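Polyphosphate kinase (Porphyromonas gingivalis, PDB 2O8R) probably catalyses the reversible transfer of the terminal phosphate of ATP to a growing chain of inorganic polyphosphate, with magnesium as cofactor. Local coordinates at residues E420-R423 with R428-Y431; A176-L181 with P222-M227; Y8-R13 with N550-L555; G607-F612 with E641-L646; A86-V91 with E293-G298. The protein carries 3 engineered substitutions. All blocks are in the same frame, centred on the assembly; numbering follows the deposited sequence. Where two conformers were deposited one is given.

Interaction 1 (E420-R423 with R428-Y431); sequences ERMR and RIVY
Ile429 and Tyr431 of the strand 428-431 receive Met422 and Arg423 from the last turns of the helix 416-425, across a short connection. Arg428 brings the backbones closest, its CA lying 5.8 Å from the CA of Arg423. Its CB points away from the helix, and the side chain forms a salt bridge with Asp498. Ile429 carries most of the contact on the strand side. Its CG1 branch stands anti to the carbonyl carbon (chi1 -61°), which carries CD1 toward the helix; there CD1 meets both the selenium and CE of Met422, a selenomethionine, with CE 4.0 Å from CD1. The two side chains cross at about a right angle. The same isoleucine also serves Arg423, whose extended chain reaches along the strand until CB of Ile429 lies over one face of the guanidinium, 3.7 Å from NH1. Val430 turns from the helix and packs on Phe403 of the neighbouring strand. Tyr431 brings its hydroxyl near NH1 of Arg423, with OH 2.9 Å from NH1, but the angle is too poor for a hydrogen bond. This approach is doubtful in any case, because the tyrosine was modelled in two conformers. Inward, Met422 is buried against Ile387 and Glu391 of the helix 385-395, whereas Arg423 stays exposed. With the strand 399-404 lying parallel beside 428-431 and bonded to Arg428 and Val430, the helix 416-425 forms the connection of a beta-alpha-beta crossover in the phospholipase D-like C-terminal domain 1.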
# COMPACT_ATOMS: atom_id res chain seq x y z
N GLU A 420 10.95 -11.89 6.45
CA GLU A 420 11.63 -13.08 6.02
C GLU A 420 12.66 -12.70 4.96
O GLU A 420 13.75 -13.27 4.92
CB GLU A 420 10.64 -14.17 5.55
CG GLU A 420 10.11 -14.04 4.12
CD GLU A 420 9.02 -15.05 3.79
OE1 GLU A 420 9.00 -15.54 2.64
OE2 GLU A 420 8.17 -15.33 4.67
N ARG A 421 12.34 -11.71 4.14
CA ARG A 421 13.27 -11.26 3.13
C ARG A 421 14.49 -10.67 3.80
O ARG A 421 15.63 -10.89 3.35
CB ARG A 421 12.62 -10.23 2.21
CG ARG A 421 13.57 -9.71 1.14
CD ARG A 421 12.88 -8.78 0.17
NE ARG A 421 13.03 -7.39 0.56
CZ ARG A 421 12.03 -6.57 0.83
NH1 ARG A 421 12.29 -5.32 1.17
NH2 ARG A 421 10.77 -6.98 0.76
N MSE A 422 14.26 -9.93 4.88
CA MSE A 422 15.34 -9.29 5.62
C MSE A 422 16.22 -10.30 6.34
O MSE A 422 17.45 -10.19 6.30
CB MSE A 422 14.79 -8.29 6.62
CG MSE A 422 14.20 -7.05 5.98
SE MSE A 422 13.09 -6.08 7.26
CE MSE A 422 14.50 -5.37 8.41
N ARG A 423 15.59 -11.28 7.00
CA ARG A 423 16.31 -12.35 7.69
C ARG A 423 17.16 -13.14 6.70
O ARG A 423 18.32 -13.47 6.98
CB ARG A 423 15.34 -13.28 8.42
CG ARG A 423 14.72 -12.67 9.68
CD ARG A 423 13.71 -13.61 10.33
NE ARG A 423 12.76 -12.92 11.20
CZ ARG A 423 12.97 -12.64 12.49
NH1 ARG A 423 12.04 -12.00 13.20
NH2 ARG A 423 14.10 -12.99 13.08
N ARG A 428 18.99 -9.42 11.45
CA ARG A 428 18.32 -10.01 12.60
C ARG A 428 17.28 -9.03 13.14
O ARG A 428 17.53 -7.82 13.26
CB ARG A 428 19.31 -10.35 13.71
CG ARG A 428 20.26 -11.47 13.37
CD ARG A 428 21.16 -11.80 14.55
NE ARG A 428 20.48 -11.76 15.84
CZ ARG A 428 20.91 -11.05 16.88
NH1 ARG A 428 22.03 -10.34 16.77
NH2 ARG A 428 20.25 -11.05 18.03
N ILE A 429 16.10 -9.56 13.47
CA ILE A 429 15.02 -8.71 13.97
C ILE A 429 14.61 -9.20 15.34
O ILE A 429 14.12 -10.33 15.47
CB ILE A 429 13.78 -8.70 13.01
CG1 ILE A 429 14.19 -8.14 11.65
CG2 ILE A 429 12.69 -7.88 13.61
CD1 ILE A 429 13.25 -8.47 10.52
N VAL A 430 14.83 -8.38 16.36
CA VAL A 430 14.38 -8.75 17.70
C VAL A 430 13.29 -7.82 18.24
O VAL A 430 13.38 -6.59 18.12
CB VAL A 430 15.55 -9.05 18.70
CG1 VAL A 430 16.93 -9.03 18.00
CG2 VAL A 430 15.48 -8.17 19.95
N TYR A 431 12.25 -8.44 18.79
CA TYR A 431 11.06 -7.75 19.29
C TYR A 431 11.19 -7.49 20.79
O TYR A 431 11.93 -8.19 21.48
CB TYR A 431 9.79 -8.59 19.09
CG TYR A 431 9.85 -9.66 18.01
CD1 TYR A 431 10.43 -10.90 18.27
CD2 TYR A 431 9.29 -9.44 16.75
CE1 TYR A 431 10.47 -11.89 17.28
CE2 TYR A 431 9.33 -10.42 15.77
CZ TYR A 431 9.92 -11.64 16.04
OH TYR A 431 9.96 -12.60 15.06

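Interaction 2 (A176-L181 with P222-M227); sequences AYSYAL and PGYEVM
Tyr177 and Met227 make the closer half of this contact, and Ser178 and Tyr224 the looser half. CE2 of the Tyr177 ring rests 3.7 Å from CG of Met227 (selenomethionine), and the two side chains cross at about a right angle. Tyr177 gets there by its ring rather than its CB: the CA atoms of Tyr177 and Met227 are 9.1 Å apart, and the length of the tyrosine closes the gap. Met227 starts toward Tyr177, and its CG, set beside the backbone N (chi1 -55°), does the touching; the bends at chi2 and chi3 then lead the selenium end away. Both residues remain partly exposed. Arg167, on the strand 163-169 that runs between the two segments, gives the Tyr177 ring a cation-pi partner and is also touched by Met227. At the second pair, OG of Ser178 comes no nearer than 4.4 Å to CE1 of Tyr224, and the two hydroxyl oxygens, Ser178 OG and Tyr224 OH, stand 5.0 Å apart. Tyr224 is nevertheless buried, with Leu168 and Leu147 of its own chain and Lys152 of the second subunit also packing on it; Gly223 nearby hydrogen-bonds through its backbone to that subunit. Both segments belong to the sheet of the middle domain, where each bonds to the strand 163-169, Ser178 to Leu168 and Glu225 to Lys169. No hydrogen bond or ion pair joins the segments directly: their contact is a small, mainly apolar touch across an intervening strand, and the sheet hydrogen bonds, rather than these side chains, probably fix their spacing.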
# COMPACT_ATOMS: atom_id res chain seq x y z
N ALA A 176 -47.12 4.19 8.44
CA ALA A 176 -46.03 3.26 8.73
C ALA A 176 -44.85 3.47 7.78
O ALA A 176 -44.98 3.34 6.56
CB ALA A 176 -46.53 1.82 8.66
N TYR A 177 -43.71 3.84 8.35
CA TYR A 177 -42.53 4.12 7.57
C TYR A 177 -41.61 2.91 7.50
O TYR A 177 -41.38 2.24 8.51
CB TYR A 177 -41.75 5.28 8.17
CG TYR A 177 -42.22 6.66 7.79
CD1 TYR A 177 -42.41 7.64 8.77
CD2 TYR A 177 -42.47 7.00 6.46
CE1 TYR A 177 -42.83 8.92 8.44
CE2 TYR A 177 -42.90 8.28 6.12
CZ TYR A 177 -43.07 9.23 7.12
OH TYR A 177 -43.49 10.50 6.81
N SER A 178 -41.10 2.64 6.30
CA SER A 178 -40.02 1.68 6.12
C SER A 178 -38.68 2.38 6.30
O SER A 178 -38.58 3.61 6.21
CB SER A 178 -40.11 1.07 4.73
OG SER A 178 -40.83 -0.15 4.77
N TYR A 179 -37.63 1.61 6.56
CA TYR A 179 -36.30 2.18 6.70
C TYR A 179 -35.26 1.35 5.99
O TYR A 179 -35.34 0.13 5.98
CB TYR A 179 -35.94 2.38 8.16
CG TYR A 179 -36.79 3.43 8.78
CD1 TYR A 179 -36.53 4.78 8.55
CD2 TYR A 179 -37.88 3.10 9.57
CE1 TYR A 179 -37.31 5.76 9.11
CE2 TYR A 179 -38.67 4.08 10.13
CZ TYR A 179 -38.38 5.41 9.89
OH TYR A 179 -39.16 6.41 10.44
N ALA A 180 -34.28 2.03 5.39
CA ALA A 180 -33.23 1.33 4.67
C ALA A 180 -31.85 1.90 4.94
O ALA A 180 -31.68 3.07 5.32
CB ALA A 180 -33.52 1.33 3.20
N LEU A 181 -30.86 1.05 4.76
CA LEU A 181 -29.49 1.43 4.99
C LEU A 181 -28.78 1.24 3.69
O LEU A 181 -28.88 0.17 3.09
CB LEU A 181 -28.87 0.50 6.03
CG LEU A 181 -27.49 0.83 6.59
CD1 LEU A 181 -27.54 2.05 7.48
CD2 LEU A 181 -27.00 -0.35 7.37
N PRO A 222 -37.56 2.05 -6.45
CA PRO A 222 -38.61 2.45 -7.38
C PRO A 222 -40.03 2.34 -6.80
O PRO A 222 -40.87 3.19 -7.07
CB PRO A 222 -38.44 1.48 -8.55
CG PRO A 222 -37.71 0.32 -7.97
CD PRO A 222 -36.78 0.92 -6.98
N GLY A 223 -40.27 1.31 -5.99
CA GLY A 223 -41.59 1.11 -5.41
C GLY A 223 -41.85 1.85 -4.11
O GLY A 223 -42.68 1.42 -3.31
N TYR A 224 -41.15 2.96 -3.90
CA TYR A 224 -41.35 3.78 -2.70
C TYR A 224 -41.26 5.25 -3.01
O TYR A 224 -40.67 5.64 -4.02
CB TYR A 224 -40.28 3.50 -1.64
CG TYR A 224 -40.18 2.08 -1.17
CD1 TYR A 224 -40.86 1.65 -0.04
CD2 TYR A 224 -39.37 1.16 -1.85
CE1 TYR A 224 -40.76 0.34 0.40
CE2 TYR A 224 -39.26 -0.14 -1.41
CZ TYR A 224 -39.96 -0.55 -0.29
OH TYR A 224 -39.84 -1.86 0.13
N GLU A 225 -41.82 6.05 -2.12
CA GLU A 225 -41.63 7.49 -2.11
C GLU A 225 -40.52 7.76 -1.09
O GLU A 225 -40.72 7.59 0.11
CB GLU A 225 -42.93 8.19 -1.72
CG GLU A 225 -43.15 9.54 -2.37
CD GLU A 225 -43.37 9.43 -3.87
OE1 GLU A 225 -42.86 10.30 -4.62
OE2 GLU A 225 -44.05 8.48 -4.30
N VAL A 226 -39.35 8.16 -1.58
CA VAL A 226 -38.18 8.38 -0.72
C VAL A 226 -38.38 9.63 0.12
O VAL A 226 -38.36 10.74 -0.40
CB VAL A 226 -36.89 8.54 -1.55
CG1 VAL A 226 -35.70 8.58 -0.63
CG2 VAL A 226 -36.73 7.42 -2.57
N MSE A 227 -38.56 9.45 1.42
CA MSE A 227 -38.95 10.56 2.30
C MSE A 227 -37.81 11.45 2.72
O MSE A 227 -37.92 12.67 2.65
CB MSE A 227 -39.71 10.03 3.53
CG MSE A 227 -40.90 9.18 3.14
SE MSE A 227 -42.41 10.15 2.33
CE MSE A 227 -41.74 10.81 0.63

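Interaction 3 (Y8-R13 with N550-L555); sequences YPFFRR and NVITQL. With SO4 (sulfate ion), chain C.
The N-terminal loop 8-13 runs past the helix 549-560, with the CA of Tyr8 7.3 Å from that of Thr553 and the CA of Phe10 8.7 Å from that of Ile552. Thr553 is reached by Tyr8 and Phe10. With OG1 beside the backbone N (chi1 -50°), its methyl CG2 falls anti to that N and meets the Tyr8 ring, 3.7 Å from CE2. Its hydroxyl OG1 lies near the plane of the Phe10 ring, at the edge, 3.7 Å from CZ; OG1 is hydrogen-bonded to Lys549 O, one turn back. Phe10 and Ile552 lie alongside one another, pointing opposite ways, and CE1 of the ring touches CG2 of the isoleucine at 3.6 Å. Further along the helix, the ring of Tyr8 meets that of Tyr556 with the planes about parallel, and its hydroxyl is hydrogen-bonded to Glu560. At the other end of the loop, Arg12 holds the N-cap position of the helix 13-29, and a sulfate, probably from the crystallisation liquor, sits at this helix start. N of Arg13 gives it a hydrogen bond of 2.9 Å to O2 and a weak one to O1, while CG of Arg13 lies 3.4 Å from O2. The helix N-terminus would be expected to add to the attraction for the anion. No hydrogen bond joins the two segments; ring carbons meet aliphatic carbons and, at one edge, the Thr553 hydroxyl. Largely apolar packing thus joins them, while polar bonds such as Tyr8 to Glu560 add to the tie between the N-terminal domain and C-terminal domain 2.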
# COMPACT_ATOMS: atom_id res chain seq x y z
N TYR A 8 -1.36 20.19 45.45
CA TYR A 8 -1.08 20.71 44.11
C TYR A 8 -2.18 20.50 43.08
O TYR A 8 -2.76 19.42 42.98
CB TYR A 8 0.23 20.13 43.58
CG TYR A 8 1.44 20.69 44.28
CD1 TYR A 8 1.88 21.98 44.01
CD2 TYR A 8 2.15 19.93 45.20
CE1 TYR A 8 3.01 22.50 44.64
CE2 TYR A 8 3.28 20.43 45.83
CZ TYR A 8 3.70 21.72 45.55
OH TYR A 8 4.82 22.23 46.19
N PRO A 9 -2.45 21.53 42.27
CA PRO A 9 -3.44 21.46 41.20
C PRO A 9 -2.92 20.69 39.97
O PRO A 9 -1.72 20.74 39.67
CB PRO A 9 -3.66 22.92 40.85
CG PRO A 9 -2.33 23.56 41.10
CD PRO A 9 -1.76 22.83 42.30
N PHE A 10 -3.82 19.99 39.28
CA PHE A 10 -3.52 19.28 38.03
C PHE A 10 -4.72 19.29 37.09
O PHE A 10 -5.83 18.96 37.51
CB PHE A 10 -3.16 17.82 38.29
CG PHE A 10 -1.95 17.61 39.15
CD1 PHE A 10 -0.68 17.63 38.60
CD2 PHE A 10 -2.09 17.36 40.51
CE1 PHE A 10 0.44 17.42 39.39
CE2 PHE A 10 -0.97 17.16 41.30
CZ PHE A 10 0.29 17.18 40.74
N PHE A 11 -4.50 19.63 35.83
CA PHE A 11 -5.54 19.47 34.82
C PHE A 11 -5.78 18.00 34.64
O PHE A 11 -4.85 17.21 34.79
CB PHE A 11 -5.10 20.01 33.48
CG PHE A 11 -5.00 21.49 33.41
CD1 PHE A 11 -6.05 22.29 33.83
CD2 PHE A 11 -3.86 22.09 32.89
CE1 PHE A 11 -5.95 23.67 33.76
CE2 PHE A 11 -3.75 23.46 32.80
CZ PHE A 11 -4.80 24.27 33.24
N ARG A 12 -7.02 17.62 34.33
CA ARG A 12 -7.30 16.27 33.87
C ARG A 12 -6.68 16.12 32.47
O ARG A 12 -6.67 17.06 31.69
CB ARG A 12 -8.80 16.04 33.82
CG ARG A 12 -9.46 16.34 35.14
CD ARG A 12 -10.94 16.00 35.18
NE ARG A 12 -11.55 16.57 36.39
CZ ARG A 12 -11.62 15.96 37.57
NH1 ARG A 12 -11.13 14.73 37.73
NH2 ARG A 12 -12.18 16.58 38.60
N ARG A 13 -6.15 14.94 32.17
CA ARG A 13 -5.39 14.79 30.93
C ARG A 13 -6.24 14.94 29.66
O ARG A 13 -5.83 15.61 28.71
CB ARG A 13 -4.55 13.50 30.93
CG ARG A 13 -5.31 12.22 31.19
CD ARG A 13 -4.42 11.02 30.94
NE ARG A 13 -4.16 10.83 29.52
CZ ARG A 13 -3.33 9.93 29.01
NH1 ARG A 13 -2.65 9.11 29.80
NH2 ARG A 13 -3.18 9.83 27.69
N ASN A 550 4.57 13.16 39.29
CA ASN A 550 5.78 13.37 40.08
C ASN A 550 6.65 14.47 39.55
O ASN A 550 6.98 15.40 40.28
CB ASN A 550 6.56 12.08 40.27
CG ASN A 550 5.96 11.20 41.35
OD1 ASN A 550 4.74 11.22 41.58
ND2 ASN A 550 6.81 10.44 42.02
N VAL A 551 7.00 14.40 38.27
CA VAL A 551 7.85 15.42 37.67
C VAL A 551 7.15 16.77 37.70
O VAL A 551 7.79 17.80 37.92
CB VAL A 551 8.27 15.08 36.23
CG1 VAL A 551 9.45 15.90 35.85
CG2 VAL A 551 8.64 13.65 36.12
N ILE A 552 5.84 16.78 37.51
CA ILE A 552 5.09 18.02 37.56
C ILE A 552 5.22 18.63 38.96
O ILE A 552 5.45 19.83 39.10
CB ILE A 552 3.62 17.83 37.13
CG1 ILE A 552 3.57 17.44 35.65
CG2 ILE A 552 2.85 19.11 37.33
CD1 ILE A 552 2.17 17.29 35.08
N THR A 553 5.14 17.78 39.98
CA THR A 553 5.25 18.26 41.36
C THR A 553 6.63 18.87 41.64
O THR A 553 6.73 19.91 42.29
CB THR A 553 4.93 17.14 42.39
OG1 THR A 553 3.69 16.51 42.05
CG2 THR A 553 4.80 17.72 43.76
N GLN A 554 7.67 18.24 41.12
CA GLN A 554 9.03 18.79 41.19
C GLN A 554 9.11 20.16 40.52
O GLN A 554 9.77 21.07 41.02
CB GLN A 554 10.02 17.81 40.55
CG GLN A 554 9.82 16.38 41.02
CD GLN A 554 10.87 15.41 40.52
OE1 GLN A 554 11.91 15.81 40.00
NE2 GLN A 554 10.61 14.12 40.69
N LEU A 555 8.42 20.30 39.39
CA LEU A 555 8.43 21.55 38.65
C LEU A 555 7.77 22.64 39.47
O LEU A 555 8.30 23.75 39.58
CB LEU A 555 7.73 21.39 37.30
CG LEU A 555 8.41 20.44 36.32
CD1 LEU A 555 7.50 20.20 35.12
CD2 LEU A 555 9.77 20.97 35.87
S SO4 C . -6.60 12.17 34.70
O1 SO4 C . -5.23 12.67 34.65
O2 SO4 C . -7.46 12.91 33.77
O3 SO4 C . -6.62 10.76 34.32
O4 SO4 C . -7.11 12.34 36.06

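Interaction 4 (G607-F612 with E641-L646); sequences GKEEVF and EIIDIL
Val611 sets its two methyls against Ile642 and Ile643 of the helix 636-651, a helix-on-sheet contact within the phospholipase D-like C-terminal domain 2. CG1, held anti to the backbone N (chi1 179°), meets both branches of Ile642, lying 3.8 Å from CG2 and equally far from CD1. The other methyl, CG2, faces the longer arm of the next residue, 4.1 Å from CD1 of Ile643. Val611 and Ile642 lie side by side, their side chains running in opposing senses, whereas Val611 and Ile643 cross at a slant. Before the strand 610-614 begins, Glu609 also leans toward the helix, its CD 4.2 Å from CD1 of Ile643. This last touch is doubtful, since the glutamate was built in two conformers; its OE2 is hydrogen-bonded to ND1 of His604. All three aliphatic residues are buried. Around them, Val633 packs on both Val611 and Ile642, Cys602 on Val611, and Ile600 on Ile642, so the strand 600-603 widens the apolar floor beneath the helix. The strand is set in place by backbone bonds on both sides, Val611 to Val633 and Phe612 to Trp601. The helix in turn is covered from behind by the helix 678-691, where Ile645 packs on Ile682 and Tyr685, while OE2 of Glu641 forms a salt bridge with NZ of Lys689.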
# COMPACT_ATOMS: atom_id res chain seq x y z
N GLY A 607 25.16 28.95 34.23
CA GLY A 607 25.64 29.47 32.95
C GLY A 607 26.51 28.44 32.27
O GLY A 607 26.98 28.65 31.15
N LYS A 608 26.73 27.32 32.96
CA LYS A 608 27.32 26.13 32.36
C LYS A 608 26.16 25.27 31.88
O LYS A 608 25.90 24.19 32.44
CB LYS A 608 28.16 25.37 33.39
CG LYS A 608 29.15 26.22 34.19
CD LYS A 608 29.59 25.51 35.46
CE LYS A 608 30.04 26.49 36.55
NZ LYS A 608 31.44 26.95 36.39
N GLU A 609 25.48 25.73 30.82
CA GLU A 609 24.21 25.16 30.37
C GLU A 609 24.36 23.72 29.89
O GLU A 609 25.37 23.35 29.30
CB GLU A 609 23.59 26.03 29.27
CG GLU A 609 23.99 27.51 29.35
CD GLU A 609 22.81 28.46 29.15
OE1 GLU A 609 23.01 29.52 28.51
OE2 GLU A 609 21.70 28.17 29.64
N GLU A 610 23.35 22.90 30.16
CA GLU A 610 23.32 21.51 29.69
C GLU A 610 22.07 21.28 28.87
O GLU A 610 20.96 21.60 29.29
CB GLU A 610 23.41 20.52 30.85
CG GLU A 610 24.74 20.61 31.59
CD GLU A 610 24.87 19.62 32.74
OE1 GLU A 610 24.10 18.64 32.80
OE2 GLU A 610 25.77 19.82 33.58
N VAL A 611 22.25 20.73 27.67
CA VAL A 611 21.12 20.50 26.79
C VAL A 611 20.95 19.02 26.48
O VAL A 611 21.91 18.34 26.10
CB VAL A 611 21.24 21.30 25.50
CG1 VAL A 611 20.05 21.02 24.58
CG2 VAL A 611 21.33 22.78 25.81
N PHE A 612 19.73 18.52 26.67
CA PHE A 612 19.44 17.13 26.32
C PHE A 612 18.45 17.02 25.18
O PHE A 612 17.53 17.83 25.05
CB PHE A 612 18.93 16.37 27.52
CG PHE A 612 19.94 16.20 28.61
CD1 PHE A 612 20.73 15.06 28.66
CD2 PHE A 612 20.09 17.17 29.59
CE1 PHE A 612 21.67 14.89 29.66
CE2 PHE A 612 21.03 17.01 30.59
CZ PHE A 612 21.81 15.88 30.62
N GLU A 641 23.17 26.39 19.37
CA GLU A 641 22.21 26.43 18.28
C GLU A 641 20.82 26.04 18.77
O GLU A 641 19.84 26.72 18.43
CB GLU A 641 22.66 25.51 17.15
CG GLU A 641 21.83 25.57 15.88
CD GLU A 641 22.36 24.63 14.81
OE1 GLU A 641 22.55 23.43 15.09
OE2 GLU A 641 22.62 25.08 13.68
N ILE A 642 20.73 24.98 19.57
CA ILE A 642 19.45 24.48 20.07
C ILE A 642 18.74 25.56 20.87
O ILE A 642 17.54 25.81 20.69
CB ILE A 642 19.65 23.22 20.92
CG1 ILE A 642 19.98 22.04 20.02
CG2 ILE A 642 18.40 22.89 21.71
CD1 ILE A 642 20.49 20.83 20.77
N ILE A 643 19.51 26.22 21.73
CA ILE A 643 18.98 27.31 22.52
C ILE A 643 18.55 28.46 21.62
O ILE A 643 17.48 29.04 21.83
CB ILE A 643 19.99 27.76 23.59
CG1 ILE A 643 20.37 26.55 24.43
CG2 ILE A 643 19.38 28.80 24.48
CD1 ILE A 643 21.34 26.82 25.52
N ASP A 644 19.35 28.78 20.61
CA ASP A 644 18.97 29.82 19.66
C ASP A 644 17.58 29.50 19.12
O ASP A 644 16.68 30.34 19.18
CB ASP A 644 19.97 29.88 18.50
CG ASP A 644 21.23 30.63 18.84
OD1 ASP A 644 21.23 31.43 19.80
OD2 ASP A 644 22.23 30.44 18.13
N ILE A 645 17.43 28.27 18.64
CA ILE A 645 16.20 27.76 18.04
C ILE A 645 15.03 27.84 19.02
O ILE A 645 13.97 28.41 18.71
CB ILE A 645 16.41 26.32 17.52
CG1 ILE A 645 17.24 26.35 16.23
CG2 ILE A 645 15.08 25.62 17.27
CD1 ILE A 645 18.01 25.09 15.98
N LEU A 646 15.22 27.29 20.22
CA LEU A 646 14.19 27.36 21.25
C LEU A 646 13.82 28.79 21.60
O LEU A 646 12.67 29.07 21.90
CB LEU A 646 14.63 26.61 22.50
CG LEU A 646 14.75 25.11 22.29
CD1 LEU A 646 15.11 24.49 23.59
CD2 LEU A 646 13.46 24.50 21.74

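Interaction 5 (A86-V91 with E293-G298); sequences AIRETV and EAIRSG
Arg88 reaches straight out of the helix 83-112 alongside Ile295 and ends on the backbone of the strand 294-297. With CG anti to the backbone N (chi1 171°) and the chain extended as far as NE, it spans a gap in which the CA atoms of Arg88 and Ile295 are 8.4 Å apart. The carbonyl oxygen of Ala294 lies at the edge of the guanidinium, almost in its plane, and takes two hydrogen bonds from it. The bond from NH2 is the shorter and straighter, 3.0 Å to Ala294 O with an N-H...O angle of 162°. NH1 adds a weak one, 3.4 Å to the same oxygen. NH2 is tilted 23° from the plane of the carbonyl group. Two donors sharing one oxygen would be expected to limit the rotation of the guanidinium. Beside it, Ile295 runs in the opposite direction, and its CG1 comes within 3.9 Å of NH1. The buried isoleucine thus supplies the apolar flank of a polar grip on the main chain. Ile295 also touches Ile92 of the same helix, one turn further on, and Tyr53 of the helix 35-63. The strand 294-297 is the outermost of the middle-domain sheet within the chain, running parallel to 268-272 and bonded to it through Ile295 and Ser297. Arg88 ties this sheet margin to the helix 83-112, while Ile295 packs on the helix 35-63 as well.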
# COMPACT_ATOMS: atom_id res chain seq x y z
N ALA A 86 -18.25 15.47 30.51
CA ALA A 86 -17.44 16.65 30.22
C ALA A 86 -16.89 16.60 28.80
O ALA A 86 -16.93 17.61 28.08
CB ALA A 86 -16.31 16.78 31.22
N ILE A 87 -16.38 15.44 28.40
CA ILE A 87 -15.90 15.24 27.03
C ILE A 87 -17.01 15.58 26.04
O ILE A 87 -16.83 16.43 25.17
CB ILE A 87 -15.44 13.77 26.79
CG1 ILE A 87 -14.20 13.46 27.62
CG2 ILE A 87 -15.15 13.52 25.30
CD1 ILE A 87 -13.93 11.99 27.74
N ARG A 88 -18.15 14.93 26.21
CA ARG A 88 -19.28 15.08 25.31
C ARG A 88 -19.71 16.54 25.18
O ARG A 88 -19.97 17.03 24.08
CB ARG A 88 -20.45 14.24 25.82
CG ARG A 88 -21.73 14.48 25.10
CD ARG A 88 -22.89 13.69 25.68
NE ARG A 88 -24.08 13.91 24.88
CZ ARG A 88 -24.48 13.10 23.90
NH1 ARG A 88 -23.80 12.00 23.62
NH2 ARG A 88 -25.57 13.40 23.22
N GLU A 89 -19.76 17.23 26.31
CA GLU A 89 -20.17 18.63 26.33
C GLU A 89 -19.20 19.44 25.51
O GLU A 89 -19.61 20.27 24.70
CB GLU A 89 -20.26 19.15 27.76
CG GLU A 89 -21.56 18.78 28.45
CD GLU A 89 -21.74 19.44 29.81
OE1 GLU A 89 -20.92 20.33 30.16
OE2 GLU A 89 -22.70 19.07 30.52
N THR A 90 -17.91 19.18 25.71
CA THR A 90 -16.86 19.90 25.01
C THR A 90 -16.90 19.60 23.52
O THR A 90 -16.83 20.52 22.71
CB THR A 90 -15.47 19.61 25.61
OG1 THR A 90 -15.31 20.42 26.78
CG2 THR A 90 -14.35 19.95 24.63
N VAL A 91 -17.05 18.32 23.18
CA VAL A 91 -17.05 17.91 21.77
C VAL A 91 -18.21 18.54 21.02
O VAL A 91 -18.03 19.07 19.94
CB VAL A 91 -17.05 16.38 21.59
CG1 VAL A 91 -17.15 16.02 20.12
CG2 VAL A 91 -15.77 15.79 22.16
N GLU A 293 -24.34 7.65 23.62
CA GLU A 293 -23.33 7.55 22.56
C GLU A 293 -23.77 8.26 21.28
O GLU A 293 -22.95 8.55 20.40
CB GLU A 293 -23.02 6.09 22.25
CG GLU A 293 -22.85 5.21 23.47
CD GLU A 293 -23.11 3.74 23.18
OE1 GLU A 293 -24.02 3.44 22.38
OE2 GLU A 293 -22.40 2.88 23.75
N ALA A 294 -25.07 8.54 21.17
CA ALA A 294 -25.63 9.23 20.01
C ALA A 294 -25.40 10.73 20.08
O ALA A 294 -25.89 11.40 20.99
CB ALA A 294 -27.12 8.92 19.86
N ILE A 295 -24.64 11.25 19.13
CA ILE A 295 -24.37 12.68 19.04
C ILE A 295 -24.90 13.22 17.73
O ILE A 295 -24.40 12.88 16.66
CB ILE A 295 -22.86 12.99 19.09
CG1 ILE A 295 -22.14 12.04 20.05
CG2 ILE A 295 -22.62 14.45 19.46
CD1 ILE A 295 -20.64 12.16 20.01
N ARG A 296 -25.93 14.06 17.81
CA ARG A 296 -26.42 14.72 16.62
C ARG A 296 -25.47 15.82 16.18
O ARG A 296 -25.07 16.66 16.98
CB ARG A 296 -27.86 15.23 16.77
CG ARG A 296 -28.41 15.29 18.19
CD ARG A 296 -29.90 15.65 18.16
NE ARG A 296 -30.17 16.67 17.15
CZ ARG A 296 -30.10 17.98 17.36
NH1 ARG A 296 -29.79 18.46 18.55
NH2 ARG A 296 -30.36 18.82 16.36
N SER A 297 -25.08 15.78 14.91
CA SER A 297 -24.15 16.76 14.38
C SER A 297 -24.63 17.31 13.05
O SER A 297 -25.81 17.21 12.71
CB SER A 297 -22.77 16.15 14.23
OG SER A 297 -22.78 15.22 13.17
N GLY A 298 -23.70 17.89 12.30
CA GLY A 298 -24.01 18.57 11.05
C GLY A 298 -24.36 17.65 9.91
O GLY A 298 -24.53 16.45 10.08

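In the fold
Interactions 2 and 5 reach the same middle-domain sheet, centres 29 Å apart: interaction 5 lies at its outer strand 294-297, beside the N-terminal helices, and interaction 2 toward the other margin, across the strand 163-169. Interaction 3 joins the N-terminal domain to C-terminal domain 2. Its nearest atoms are about 7 Å from those of interaction 5, and the helix 13-29 that starts there packs on Ile87 of 86-91. Interaction 4, in the same C-terminal domain, comes within about 12 Å of interaction 3. Interaction 1 stands apart but closest to the predicted metal site, the Ile429 side chain being about 10 Å from that of Arg379. Interactions 2 to 5 lie away from the annotated sites.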